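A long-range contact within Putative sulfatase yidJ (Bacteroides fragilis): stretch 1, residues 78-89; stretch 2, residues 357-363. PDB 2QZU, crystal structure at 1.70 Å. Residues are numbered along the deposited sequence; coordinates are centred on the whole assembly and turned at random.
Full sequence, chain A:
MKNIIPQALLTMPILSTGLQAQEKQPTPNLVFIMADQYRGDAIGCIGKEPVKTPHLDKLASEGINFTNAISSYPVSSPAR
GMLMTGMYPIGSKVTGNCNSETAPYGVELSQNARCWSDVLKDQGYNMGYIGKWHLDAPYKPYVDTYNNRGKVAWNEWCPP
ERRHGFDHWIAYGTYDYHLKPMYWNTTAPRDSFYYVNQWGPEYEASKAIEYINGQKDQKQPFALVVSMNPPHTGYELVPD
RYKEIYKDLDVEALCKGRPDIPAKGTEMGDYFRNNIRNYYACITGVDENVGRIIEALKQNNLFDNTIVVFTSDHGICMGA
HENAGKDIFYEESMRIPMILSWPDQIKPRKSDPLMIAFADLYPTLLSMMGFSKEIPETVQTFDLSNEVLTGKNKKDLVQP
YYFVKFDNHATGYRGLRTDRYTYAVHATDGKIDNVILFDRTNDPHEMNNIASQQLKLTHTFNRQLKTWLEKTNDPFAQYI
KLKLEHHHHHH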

# COMPACT_ATOMS: atom_id res chain seq x y z
N PRO A 78 -1.33 23.23 -6.04
CA PRO A 78 -1.67 24.31 -6.97
C PRO A 78 -3.12 24.75 -6.83
O PRO A 78 -3.41 25.95 -6.79
CB PRO A 78 -1.37 23.70 -8.34
CG PRO A 78 -0.21 22.78 -8.04
CD PRO A 78 -0.66 22.12 -6.75
N ALA A 79 -4.04 23.79 -6.76
CA ALA A 79 -5.45 24.12 -6.63
C ALA A 79 -5.72 24.86 -5.32
O ALA A 79 -6.42 25.87 -5.31
CB ALA A 79 -6.31 22.85 -6.71
N ARG A 80 -5.17 24.36 -4.22
CA ARG A 80 -5.36 24.99 -2.92
C ARG A 80 -4.73 26.38 -2.89
O ARG A 80 -5.25 27.30 -2.26
CB ARG A 80 -4.77 24.10 -1.82
CG ARG A 80 -5.47 22.75 -1.72
CD ARG A 80 -4.65 21.71 -0.98
NE ARG A 80 -5.33 20.41 -0.96
CZ ARG A 80 -6.36 20.12 -0.17
NH1 ARG A 80 -6.84 21.02 0.68
NH2 ARG A 80 -6.92 18.92 -0.24
N GLY A 81 -3.61 26.52 -3.60
CA GLY A 81 -2.93 27.80 -3.66
C GLY A 81 -3.77 28.84 -4.38
O GLY A 81 -3.76 30.02 -4.02
N MSE A 82 -4.48 28.40 -5.41
CA MSE A 82 -5.36 29.28 -6.17
C MSE A 82 -6.55 29.66 -5.31
O MSE A 82 -6.99 30.81 -5.31
CB MSE A 82 -5.83 28.58 -7.45
CG MSE A 82 -4.84 28.67 -8.59
SE MSE A 82 -5.01 27.24 -9.88
CE MSE A 82 -3.18 26.63 -9.83
N LEU A 83 -7.08 28.70 -4.57
CA LEU A 83 -8.22 28.95 -3.70
C LEU A 83 -7.89 30.00 -2.65
O LEU A 83 -8.64 30.96 -2.46
CB LEU A 83 -8.66 27.66 -3.00
CG LEU A 83 -9.68 27.86 -1.88
CD1 LEU A 83 -10.99 28.39 -2.47
CD2 LEU A 83 -9.92 26.55 -1.16
N MSE A 84 -6.77 29.82 -1.96
CA MSE A 84 -6.40 30.75 -0.90
C MSE A 84 -6.01 32.16 -1.36
O MSE A 84 -6.34 33.14 -0.68
CB MSE A 84 -5.27 30.16 -0.05
CG MSE A 84 -5.60 28.82 0.60
SE MSE A 84 -7.31 28.76 1.53
CE MSE A 84 -7.62 26.85 1.41
N THR A 85 -5.33 32.27 -2.50
CA THR A 85 -4.88 33.56 -3.01
C THR A 85 -5.80 34.23 -4.04
O THR A 85 -5.72 35.45 -4.24
CB THR A 85 -3.50 33.46 -3.67
OG1 THR A 85 -3.59 32.64 -4.85
CG2 THR A 85 -2.49 32.84 -2.72
N GLY A 86 -6.63 33.44 -4.70
CA GLY A 86 -7.50 34.00 -5.72
C GLY A 86 -6.70 34.38 -6.96
O GLY A 86 -7.16 35.15 -7.80
N MSE A 87 -5.50 33.83 -7.08
CA MSE A 87 -4.62 34.10 -8.22
C MSE A 87 -4.36 32.82 -8.99
O MSE A 87 -4.40 31.73 -8.44
CB MSE A 87 -3.29 34.68 -7.74
CG MSE A 87 -3.41 35.97 -6.95
SE MSE A 87 -1.68 36.68 -6.41
CE MSE A 87 -1.69 36.17 -4.54
N TYR A 88 -4.08 32.96 -10.29
CA TYR A 88 -3.79 31.78 -11.08
C TYR A 88 -2.38 31.31 -10.65
O TYR A 88 -1.66 32.05 -9.99
CB TYR A 88 -3.98 32.13 -12.56
CG TYR A 88 -5.46 32.35 -12.84
CD1 TYR A 88 -6.35 31.27 -12.83
CD2 TYR A 88 -5.99 33.63 -13.01
CE1 TYR A 88 -7.73 31.47 -12.96
CE2 TYR A 88 -7.37 33.84 -13.13
CZ TYR A 88 -8.23 32.75 -13.11
OH TYR A 88 -9.60 32.94 -13.21
N PRO A 89 -1.98 30.07 -11.01
CA PRO A 89 -0.66 29.54 -10.61
C PRO A 89 0.61 30.39 -10.63
O PRO A 89 1.36 30.37 -9.65
CB PRO A 89 -0.53 28.25 -11.43
CG PRO A 89 -1.40 28.49 -12.61
CD PRO A 89 -2.59 29.21 -12.04
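Stretch 2, residues 357-363: AFADLYP

Stretch 2 packs against the last turns of a helix that begins earlier in the chain and ends at T85, and against the loop after it. Its backbone enters as a loop at A357, tightens into a 3-10 segment over 358-360, and passes into a helix that runs on beyond P363. The two chains advance in the same sense: the CA of A359 lies 4.4 Å from the CA of L83, and the CA of Y362 lies 5.5 Å from the CA of G86.

A357 makes no contact, but its N donates to D360 OD2 at 2.9 Å, helping to fix the turn. The CA-to-CB bond of F358 points toward stretch 1, with chi1 in the t rotamer. Its CE2 is 3.4 Å from A79 O, with that carbonyl at the ring edge, where the slightly positive C-H groups suit an oxygen. Its CZ meets L83 CD2 at 3.5 Å, an apolar contact. A359 sits where the backbones come close, and its methyl is small enough to lie against the helix, with CB 3.6 Å from M82 CB.

The CB of D360 points away, yet its carboxylate returns: a water donates to D360 OD1 at 2.6 Å and accepts from Y88 OH at 2.7 Å, bridging the stretches. L361 adds an apolar contact, CB to L83 CD1, at 3.8 Å; an aliphatic side chain suits a neighbour that is itself a leucine.

Y362 closes the contact. Its CE2 approaches M84 O at 3.1 Å, again at the ring edge, and its CD2 lies 3.5 Å from G86 N. Glycine suits this place twice over: its phi is positive, and a CB there would come only 3.1 Å from Y362 CD2. With no direct hydrogen bond across the stretches, a second water joins the backbones, donating to L83 O at 2.7 Å and A359 O at 2.6 Å and accepting from Y362 N at 2.9 Å. P363 stands just beyond contact, a residue type readily accommodated in the first turn of a helix.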

# COMPACT_ATOMS: atom_id res chain seq x y z
N ALA A 357 -15.37 27.87 -10.89
CA ALA A 357 -14.15 27.12 -10.64
C ALA A 357 -13.77 27.18 -9.17
O ALA A 357 -14.12 28.12 -8.45
CB ALA A 357 -13.00 27.67 -11.48
N PHE A 358 -13.04 26.16 -8.73
CA PHE A 358 -12.56 26.06 -7.36
C PHE A 358 -11.92 27.38 -6.93
O PHE A 358 -12.18 27.88 -5.83
CB PHE A 358 -11.54 24.92 -7.28
CG PHE A 358 -11.06 24.58 -5.89
CD1 PHE A 358 -11.94 24.11 -4.93
CD2 PHE A 358 -9.70 24.67 -5.58
CE1 PHE A 358 -11.48 23.72 -3.67
CE2 PHE A 358 -9.23 24.28 -4.33
CZ PHE A 358 -10.12 23.80 -3.37
N ALA A 359 -11.11 27.96 -7.81
CA ALA A 359 -10.40 29.21 -7.51
C ALA A 359 -11.24 30.49 -7.50
O ALA A 359 -10.76 31.53 -7.07
CB ALA A 359 -9.23 29.37 -8.47
N ASP A 360 -12.47 30.41 -7.98
CA ASP A 360 -13.34 31.59 -7.99
C ASP A 360 -14.00 31.82 -6.64
O ASP A 360 -14.61 32.87 -6.42
CB ASP A 360 -14.43 31.44 -9.05
CG ASP A 360 -13.88 31.31 -10.45
OD1 ASP A 360 -12.82 31.92 -10.73
OD2 ASP A 360 -14.51 30.60 -11.27
N LEU A 361 -13.87 30.86 -5.73
CA LEU A 361 -14.51 30.99 -4.43
C LEU A 361 -14.04 32.15 -3.55
O LEU A 361 -14.81 32.66 -2.75
CB LEU A 361 -14.42 29.66 -3.67
CG LEU A 361 -15.29 28.56 -4.29
CD1 LEU A 361 -15.04 27.23 -3.60
CD2 LEU A 361 -16.77 28.94 -4.19
N TYR A 362 -12.79 32.58 -3.72
CA TYR A 362 -12.25 33.70 -2.94
C TYR A 362 -13.10 34.96 -3.19
O TYR A 362 -13.79 35.44 -2.29
CB TYR A 362 -10.78 33.93 -3.32
CG TYR A 362 -9.99 34.97 -2.53
CD1 TYR A 362 -10.54 36.22 -2.22
CD2 TYR A 362 -8.66 34.74 -2.19
CE1 TYR A 362 -9.76 37.21 -1.61
CE2 TYR A 362 -7.88 35.71 -1.59
CZ TYR A 362 -8.43 36.95 -1.30
OH TYR A 362 -7.65 37.91 -0.70
N PRO A 363 -13.09 35.51 -4.43
CA PRO A 363 -13.91 36.71 -4.63
C PRO A 363 -15.42 36.46 -4.53
O PRO A 363 -16.16 37.29 -4.02
CB PRO A 363 -13.49 37.18 -6.02
CG PRO A 363 -13.19 35.90 -6.73
CD PRO A 363 -12.41 35.12 -5.68
O HOH W 1 -10.43 31.17 -4.49
O HOH W 2 -11.21 30.86 -12.41